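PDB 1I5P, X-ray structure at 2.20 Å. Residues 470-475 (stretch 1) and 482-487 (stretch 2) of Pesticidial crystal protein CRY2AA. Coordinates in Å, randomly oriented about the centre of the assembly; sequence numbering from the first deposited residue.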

# COMPACT_ATOMS: atom_id res chain seq x y z
N ARG A 470 -3.50 1.85 -4.59
CA ARG A 470 -3.96 3.17 -4.99
C ARG A 470 -3.55 3.53 -6.41
O ARG A 470 -4.19 4.38 -7.05
CB ARG A 470 -3.40 4.23 -4.04
CG ARG A 470 -4.05 4.26 -2.67
CD ARG A 470 -3.61 5.50 -1.92
NE ARG A 470 -4.58 5.89 -0.90
CZ ARG A 470 -4.54 5.52 0.37
NH1 ARG A 470 -3.56 4.74 0.81
NH2 ARG A 470 -5.48 5.94 1.21
N LYS A 471 -2.49 2.89 -6.91
CA LYS A 471 -1.99 3.14 -8.25
C LYS A 471 -3.10 3.46 -9.24
O LYS A 471 -4.03 2.69 -9.41
CB LYS A 471 -1.19 1.94 -8.76
CG LYS A 471 -0.53 2.18 -10.10
CD LYS A 471 0.42 3.37 -10.02
CE LYS A 471 1.22 3.53 -11.30
NZ LYS A 471 2.27 4.58 -11.17
N ASN A 472 -2.99 4.61 -9.91
CA ASN A 472 -4.01 5.00 -10.86
C ASN A 472 -3.48 5.85 -12.02
O ASN A 472 -4.09 5.92 -13.08
CB ASN A 472 -5.11 5.76 -10.10
CG ASN A 472 -6.40 5.92 -10.90
OD1 ASN A 472 -6.72 5.10 -11.75
ND2 ASN A 472 -7.15 6.98 -10.61
N ASN A 473 -2.32 6.48 -11.82
CA ASN A 473 -1.74 7.33 -12.86
C ASN A 473 -1.04 6.52 -13.94
O ASN A 473 0.17 6.62 -14.14
CB ASN A 473 -0.78 8.36 -12.26
CG ASN A 473 0.46 7.73 -11.66
OD1 ASN A 473 0.39 6.71 -10.98
ND2 ASN A 473 1.61 8.36 -11.89
N ILE A 474 -1.83 5.72 -14.65
CA ILE A 474 -1.33 4.88 -15.73
C ILE A 474 -1.84 5.49 -17.03
O ILE A 474 -3.04 5.52 -17.29
CB ILE A 474 -1.87 3.44 -15.62
CG1 ILE A 474 -1.52 2.85 -14.24
CG2 ILE A 474 -1.28 2.59 -16.74
CD1 ILE A 474 -2.28 1.57 -13.90
N TYR A 475 -0.91 5.98 -17.84
CA TYR A 475 -1.26 6.59 -19.11
C TYR A 475 -1.91 5.57 -20.04
O TYR A 475 -2.98 5.81 -20.60
CB TYR A 475 -0.01 7.17 -19.78
CG TYR A 475 -0.29 7.72 -21.16
CD1 TYR A 475 -1.23 8.74 -21.34
CD2 TYR A 475 0.36 7.21 -22.28
CE1 TYR A 475 -1.52 9.24 -22.61
CE2 TYR A 475 0.08 7.71 -23.55
CZ TYR A 475 -0.86 8.72 -23.71
OH TYR A 475 -1.13 9.21 -24.96
N THR A 482 2.87 -3.64 -20.30
CA THR A 482 3.12 -3.03 -19.00
C THR A 482 2.65 -1.59 -18.88
O THR A 482 2.29 -0.95 -19.87
CB THR A 482 4.61 -3.09 -18.62
OG1 THR A 482 5.37 -2.33 -19.57
CG2 THR A 482 5.09 -4.54 -18.61
N MET A 483 2.70 -1.09 -17.66
CA MET A 483 2.28 0.26 -17.33
C MET A 483 3.19 1.38 -17.80
O MET A 483 4.41 1.31 -17.68
CB MET A 483 2.16 0.43 -15.82
CG MET A 483 1.11 -0.39 -15.12
SD MET A 483 1.29 -0.17 -13.33
CE MET A 483 0.17 -1.45 -12.75
N ILE A 484 2.57 2.42 -18.35
CA ILE A 484 3.30 3.61 -18.74
C ILE A 484 2.80 4.60 -17.68
O ILE A 484 1.60 4.86 -17.57
CB ILE A 484 2.94 4.11 -20.15
CG1 ILE A 484 3.50 3.13 -21.20
CG2 ILE A 484 3.51 5.52 -20.36
CD1 ILE A 484 3.23 3.53 -22.65
N HIS A 485 3.73 5.12 -16.88
CA HIS A 485 3.39 6.05 -15.81
C HIS A 485 3.08 7.45 -16.29
O HIS A 485 3.83 8.02 -17.08
CB HIS A 485 4.53 6.07 -14.80
CG HIS A 485 4.81 4.73 -14.21
ND1 HIS A 485 4.12 4.24 -13.12
CD2 HIS A 485 5.63 3.74 -14.61
CE1 HIS A 485 4.50 3.00 -12.89
NE2 HIS A 485 5.42 2.67 -13.77
N LEU A 486 1.98 8.01 -15.81
CA LEU A 486 1.58 9.35 -16.20
C LEU A 486 2.07 10.41 -15.21
O LEU A 486 1.69 10.40 -14.03
CB LEU A 486 0.05 9.44 -16.34
CG LEU A 486 -0.54 10.78 -16.80
CD1 LEU A 486 0.06 11.17 -18.15
CD2 LEU A 486 -2.06 10.68 -16.90
N ALA A 487 2.90 11.32 -15.69
CA ALA A 487 3.42 12.39 -14.86
C ALA A 487 2.29 13.38 -14.60
O ALA A 487 1.34 13.45 -15.38
CB ALA A 487 4.58 13.09 -15.57

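The two stretches meet at a single antiparallel bridge, with Ile 474 and His 485 forming a non-hydrogen-bonded pair whose CA atoms lie 4.9 Å apart; the backbone hydrogen bonds therefore fall on the residues flanking that pair. Met 483 begins the interface: its long, flexible and apolar side chain brings SD within 4.0 Å of CD1 of Ile 474, a contact of buried nonpolar groups. At Ile 484 the backbone O accepts a hydrogen bond from N of Tyr 475 (2.8 Å), while the branched side chain offers CG2 of Ile 484 as an apolar surface 3.9 Å from CB of Tyr 475, at the edge of the tyrosine ring. His 485 points its CA-to-CB bond away from stretch 1, yet its ring is still reached by a long lysine: NZ of Lys 471 donates to ND1 of His 485 at 2.7 Å, near the ring plane. The same NZ donates to OD1 of Asn 473 (2.8 Å), so the buried amino group is well supplied with acceptors. Leu 486 is gripped twice by Asn 473. N of Leu 486 donates to O of Asn 473 (2.8 Å, nearly linear), and O of Leu 486 receives ND2 of Asn 473 (3.0 Å), the side-chain amide acting as a donor while the backbone O of Asn 473 acts as an acceptor. The CA-to-CB bond of Leu 486 points toward stretch 1, and its apolar CB packs 4.1 Å from CB of Tyr 475.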